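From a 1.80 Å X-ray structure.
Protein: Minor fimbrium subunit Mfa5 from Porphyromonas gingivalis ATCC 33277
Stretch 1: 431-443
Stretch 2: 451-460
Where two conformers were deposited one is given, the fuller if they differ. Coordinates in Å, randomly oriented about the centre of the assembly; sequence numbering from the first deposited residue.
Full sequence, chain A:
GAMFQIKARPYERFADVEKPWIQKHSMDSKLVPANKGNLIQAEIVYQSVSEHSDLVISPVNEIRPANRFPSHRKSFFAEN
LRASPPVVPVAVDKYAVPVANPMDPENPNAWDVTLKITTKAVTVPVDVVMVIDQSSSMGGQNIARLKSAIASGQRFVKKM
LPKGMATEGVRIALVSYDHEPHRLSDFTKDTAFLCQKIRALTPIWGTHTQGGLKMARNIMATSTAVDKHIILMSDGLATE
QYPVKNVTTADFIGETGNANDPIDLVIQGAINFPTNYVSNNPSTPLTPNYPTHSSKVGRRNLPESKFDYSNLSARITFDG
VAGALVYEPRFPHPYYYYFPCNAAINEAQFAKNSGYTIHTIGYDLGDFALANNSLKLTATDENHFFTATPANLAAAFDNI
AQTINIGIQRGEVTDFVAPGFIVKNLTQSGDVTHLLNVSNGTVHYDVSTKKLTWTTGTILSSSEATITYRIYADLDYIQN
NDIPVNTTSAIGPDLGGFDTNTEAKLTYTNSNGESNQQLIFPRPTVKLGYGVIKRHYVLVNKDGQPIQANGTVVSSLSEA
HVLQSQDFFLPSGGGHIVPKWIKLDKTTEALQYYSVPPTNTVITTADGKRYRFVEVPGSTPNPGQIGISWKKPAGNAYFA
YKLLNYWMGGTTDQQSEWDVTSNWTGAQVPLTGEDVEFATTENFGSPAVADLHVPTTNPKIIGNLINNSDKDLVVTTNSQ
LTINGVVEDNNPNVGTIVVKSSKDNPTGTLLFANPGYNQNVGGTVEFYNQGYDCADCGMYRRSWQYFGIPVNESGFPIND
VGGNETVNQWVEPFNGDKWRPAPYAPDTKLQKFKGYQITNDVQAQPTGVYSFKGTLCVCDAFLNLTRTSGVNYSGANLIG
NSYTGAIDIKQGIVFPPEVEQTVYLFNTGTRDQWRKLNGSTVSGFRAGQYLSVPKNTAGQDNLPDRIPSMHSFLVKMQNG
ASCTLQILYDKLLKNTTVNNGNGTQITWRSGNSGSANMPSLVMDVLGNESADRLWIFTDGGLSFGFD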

# COMPACT_ATOMS: atom_id res chain seq x y z
N ASP A 431 24.16 -3.24 -16.66
CA ASP A 431 23.65 -3.33 -15.30
C ASP A 431 24.61 -2.64 -14.35
O ASP A 431 25.79 -2.99 -14.28
CB ASP A 431 23.48 -4.80 -14.94
CG ASP A 431 23.21 -4.99 -13.48
OD1 ASP A 431 22.36 -4.25 -12.94
OD2 ASP A 431 23.84 -5.87 -12.88
N VAL A 432 24.11 -1.64 -13.63
CA VAL A 432 24.92 -0.90 -12.68
C VAL A 432 24.41 -1.07 -11.25
O VAL A 432 24.80 -0.32 -10.36
CB VAL A 432 25.01 0.60 -13.06
CG1 VAL A 432 25.66 0.74 -14.44
CG2 VAL A 432 23.65 1.30 -13.04
N THR A 433 23.55 -2.08 -11.04
CA THR A 433 22.96 -2.30 -9.72
C THR A 433 24.02 -2.35 -8.63
O THR A 433 23.84 -1.78 -7.55
CB THR A 433 22.14 -3.59 -9.73
OG1 THR A 433 21.16 -3.54 -10.77
CG2 THR A 433 21.45 -3.78 -8.39
N HIS A 434 25.14 -3.01 -8.88
CA HIS A 434 26.15 -3.19 -7.84
C HIS A 434 27.18 -2.07 -7.80
O HIS A 434 28.10 -2.14 -6.99
CB HIS A 434 26.82 -4.56 -8.03
CG HIS A 434 25.82 -5.66 -8.23
ND1 HIS A 434 25.03 -6.13 -7.21
CD2 HIS A 434 25.44 -6.32 -9.34
CE1 HIS A 434 24.22 -7.06 -7.68
NE2 HIS A 434 24.45 -7.20 -8.97
N LEU A 435 27.02 -1.04 -8.62
CA LEU A 435 27.85 0.15 -8.55
C LEU A 435 27.15 1.32 -7.87
O LEU A 435 27.78 2.36 -7.63
CB LEU A 435 28.27 0.57 -9.96
CG LEU A 435 29.10 -0.47 -10.73
CD1 LEU A 435 29.39 0.01 -12.14
CD2 LEU A 435 30.37 -0.75 -9.96
N LEU A 436 25.85 1.16 -7.57
CA LEU A 436 25.01 2.12 -6.87
C LEU A 436 24.52 1.50 -5.56
O LEU A 436 24.66 0.30 -5.33
CB LEU A 436 23.80 2.51 -7.72
CG LEU A 436 24.01 3.55 -8.81
CD1 LEU A 436 25.11 3.14 -9.75
CD2 LEU A 436 22.72 3.76 -9.59
N ASN A 437 23.91 2.32 -4.72
CA ASN A 437 23.21 1.83 -3.53
C ASN A 437 21.73 1.71 -3.91
O ASN A 437 21.06 2.73 -4.10
CB ASN A 437 23.42 2.78 -2.35
CG ASN A 437 22.72 2.32 -1.09
OD1 ASN A 437 22.15 1.22 -1.03
ND2 ASN A 437 22.75 3.17 -0.07
N VAL A 438 21.24 0.48 -4.02
CA VAL A 438 19.90 0.19 -4.53
C VAL A 438 19.18 -0.70 -3.53
O VAL A 438 19.63 -1.81 -3.26
CB VAL A 438 19.97 -0.52 -5.90
CG1 VAL A 438 18.57 -0.91 -6.37
CG2 VAL A 438 20.66 0.34 -6.91
N SER A 439 18.06 -0.21 -2.98
CA SER A 439 17.39 -0.97 -1.92
C SER A 439 16.55 -2.12 -2.47
O SER A 439 16.40 -3.14 -1.80
CB SER A 439 16.51 -0.04 -1.08
OG SER A 439 15.34 0.32 -1.79
N ASN A 440 16.03 -1.97 -3.69
CA ASN A 440 15.07 -2.89 -4.27
C ASN A 440 15.26 -2.85 -5.78
O ASN A 440 15.38 -1.76 -6.36
CB ASN A 440 13.61 -2.50 -3.96
CG ASN A 440 13.28 -2.54 -2.49
OD1 ASN A 440 13.56 -1.61 -1.73
ND2 ASN A 440 12.64 -3.63 -2.07
N GLY A 441 15.24 -4.01 -6.44
CA GLY A 441 15.22 -4.05 -7.89
C GLY A 441 16.61 -3.89 -8.49
O GLY A 441 17.63 -4.12 -7.83
N THR A 442 16.64 -3.49 -9.76
CA THR A 442 17.88 -3.42 -10.53
C THR A 442 17.91 -2.13 -11.35
O THR A 442 16.87 -1.56 -11.67
CB THR A 442 18.00 -4.62 -11.47
OG1 THR A 442 16.84 -4.71 -12.31
CG2 THR A 442 18.14 -5.92 -10.68
N VAL A 443 19.13 -1.68 -11.67
CA VAL A 443 19.32 -0.42 -12.37
C VAL A 443 20.20 -0.63 -13.60
O VAL A 443 21.26 -1.26 -13.51
CB VAL A 443 19.94 0.65 -11.45
CG1 VAL A 443 20.05 1.97 -12.21
CG2 VAL A 443 19.12 0.81 -10.16
N LYS A 451 21.23 7.94 -19.05
CA LYS A 451 19.90 7.60 -18.56
C LYS A 451 20.00 6.42 -17.62
O LYS A 451 20.50 5.36 -17.99
CB LYS A 451 18.96 7.28 -19.73
CG LYS A 451 17.52 6.96 -19.30
CD LYS A 451 16.75 6.37 -20.46
CE LYS A 451 15.29 6.13 -20.11
NZ LYS A 451 14.61 5.49 -21.26
N LEU A 452 19.52 6.60 -16.39
CA LEU A 452 19.38 5.50 -15.45
C LEU A 452 17.95 4.99 -15.57
O LEU A 452 17.01 5.79 -15.60
CB LEU A 452 19.68 5.94 -14.02
CG LEU A 452 21.14 6.30 -13.73
CD1 LEU A 452 21.21 7.17 -12.47
CD2 LEU A 452 21.98 5.05 -13.58
N THR A 453 17.80 3.67 -15.71
CA THR A 453 16.49 3.04 -15.69
C THR A 453 16.47 2.05 -14.53
O THR A 453 17.22 1.07 -14.52
CB THR A 453 16.17 2.36 -17.01
OG1 THR A 453 16.27 3.33 -18.07
CG2 THR A 453 14.74 1.80 -17.01
N TRP A 454 15.61 2.33 -13.57
CA TRP A 454 15.51 1.56 -12.34
C TRP A 454 14.22 0.75 -12.39
O TRP A 454 13.13 1.31 -12.43
CB TRP A 454 15.50 2.51 -11.14
CG TRP A 454 15.25 1.87 -9.80
CD1 TRP A 454 15.42 0.56 -9.45
CD2 TRP A 454 14.80 2.55 -8.63
NE1 TRP A 454 15.11 0.39 -8.12
CE2 TRP A 454 14.71 1.59 -7.60
CE3 TRP A 454 14.45 3.88 -8.36
CZ2 TRP A 454 14.29 1.92 -6.31
CZ3 TRP A 454 14.06 4.21 -7.08
CH2 TRP A 454 13.97 3.23 -6.07
N THR A 455 14.36 -0.57 -12.40
CA THR A 455 13.23 -1.49 -12.35
C THR A 455 13.02 -1.83 -10.89
O THR A 455 13.87 -2.48 -10.26
CB THR A 455 13.51 -2.74 -13.19
OG1 THR A 455 13.64 -2.35 -14.56
CG2 THR A 455 12.38 -3.74 -13.05
N THR A 456 11.88 -1.40 -10.32
CA THR A 456 11.78 -1.47 -8.87
C THR A 456 11.38 -2.85 -8.37
O THR A 456 11.72 -3.20 -7.23
CB THR A 456 10.76 -0.44 -8.34
OG1 THR A 456 9.45 -0.79 -8.80
CG2 THR A 456 11.12 0.92 -8.79
N GLY A 457 10.65 -3.61 -9.16
CA GLY A 457 9.99 -4.80 -8.66
C GLY A 457 8.79 -4.38 -7.81
O GLY A 457 8.39 -3.22 -7.76
N THR A 458 8.22 -5.36 -7.13
CA THR A 458 7.14 -5.08 -6.20
C THR A 458 7.67 -4.37 -4.96
O THR A 458 8.70 -4.75 -4.40
CB THR A 458 6.45 -6.39 -5.80
OG1 THR A 458 5.78 -6.95 -6.93
CG2 THR A 458 5.44 -6.12 -4.69
N ILE A 459 6.95 -3.33 -4.52
CA ILE A 459 7.25 -2.62 -3.29
C ILE A 459 6.05 -2.77 -2.37
O ILE A 459 4.92 -2.44 -2.76
CB ILE A 459 7.53 -1.13 -3.54
CG1 ILE A 459 8.69 -0.93 -4.52
CG2 ILE A 459 7.85 -0.43 -2.22
CD1 ILE A 459 9.97 -1.53 -4.05
N LEU A 460 6.28 -3.26 -1.15
CA LEU A 460 5.20 -3.45 -0.20
C LEU A 460 4.65 -2.12 0.31
O LEU A 460 5.25 -1.05 0.17
CB LEU A 460 5.70 -4.28 0.99
CG LEU A 460 6.30 -5.62 0.64
CD1 LEU A 460 6.66 -6.42 1.88
CD2 LEU A 460 5.33 -6.43 -0.20

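The two stretches meet as antiparallel strands. Thr 442 and Thr 455 form a hydrogen-bonded pair, and Val 443 and Trp 454 form the adjoining non-hydrogen-bonded pair. The contact buries 461 Å² in all, both sides summed.

Two backbone hydrogen bonds close the Thr 442–Thr 455 pair. Thr 442 N donates to Thr 455 O at 3.0 Å, and Thr 455 N donates to Thr 442 O at 2.8 Å. Beside this pair are CA-H...O contacts. Gly 441 CA lies 3.1 Å from Thr 455 O, the carbonyl that also accepts from Thr 442 N, and Val 443 CA lies 3.4 Å from Thr 453 O. The first approach leaves no space for a side chain: an ideal CB on Gly 441 would sit 1.9 Å from Thr 455 O. The positive phi of Gly 441 also favours glycine.

One side-chain hydrogen bond joins the stretches. Trp 454 NE1 donates to Asn 440 O at 2.8 Å, with a nearly straight angle of 165°. The carbonyl lies at the ring edge. Thr 442 O also lies near the ring plane, 3.4 Å from Trp 454 CD1.

Apolar contacts gather on the face that carries Val 443 and Trp 454. Val 443 CG2 is 3.8 Å from Trp 454 CD1, while Val 443 CG1 is 3.9 Å from Leu 452 CD2. The same leucine methyl, Leu 452 CD2, meets Val 432 CG2 at 4.1 Å and Leu 436 CD2 at 4.3 Å. Packing these side chains together takes apolar surface out of water; Val 432, Val 443 and Leu 452 are buried. On the other face, Thr 442 and Thr 455 are exposed; Thr 442 OG1 lies 4.0 Å from Thr 455 CB.

Within stretch 1, Val 432 N donates to Val 443 O at 2.9 Å, and Val 443 N to Thr 433 OG1 at 2.9 Å, tying its start to its end.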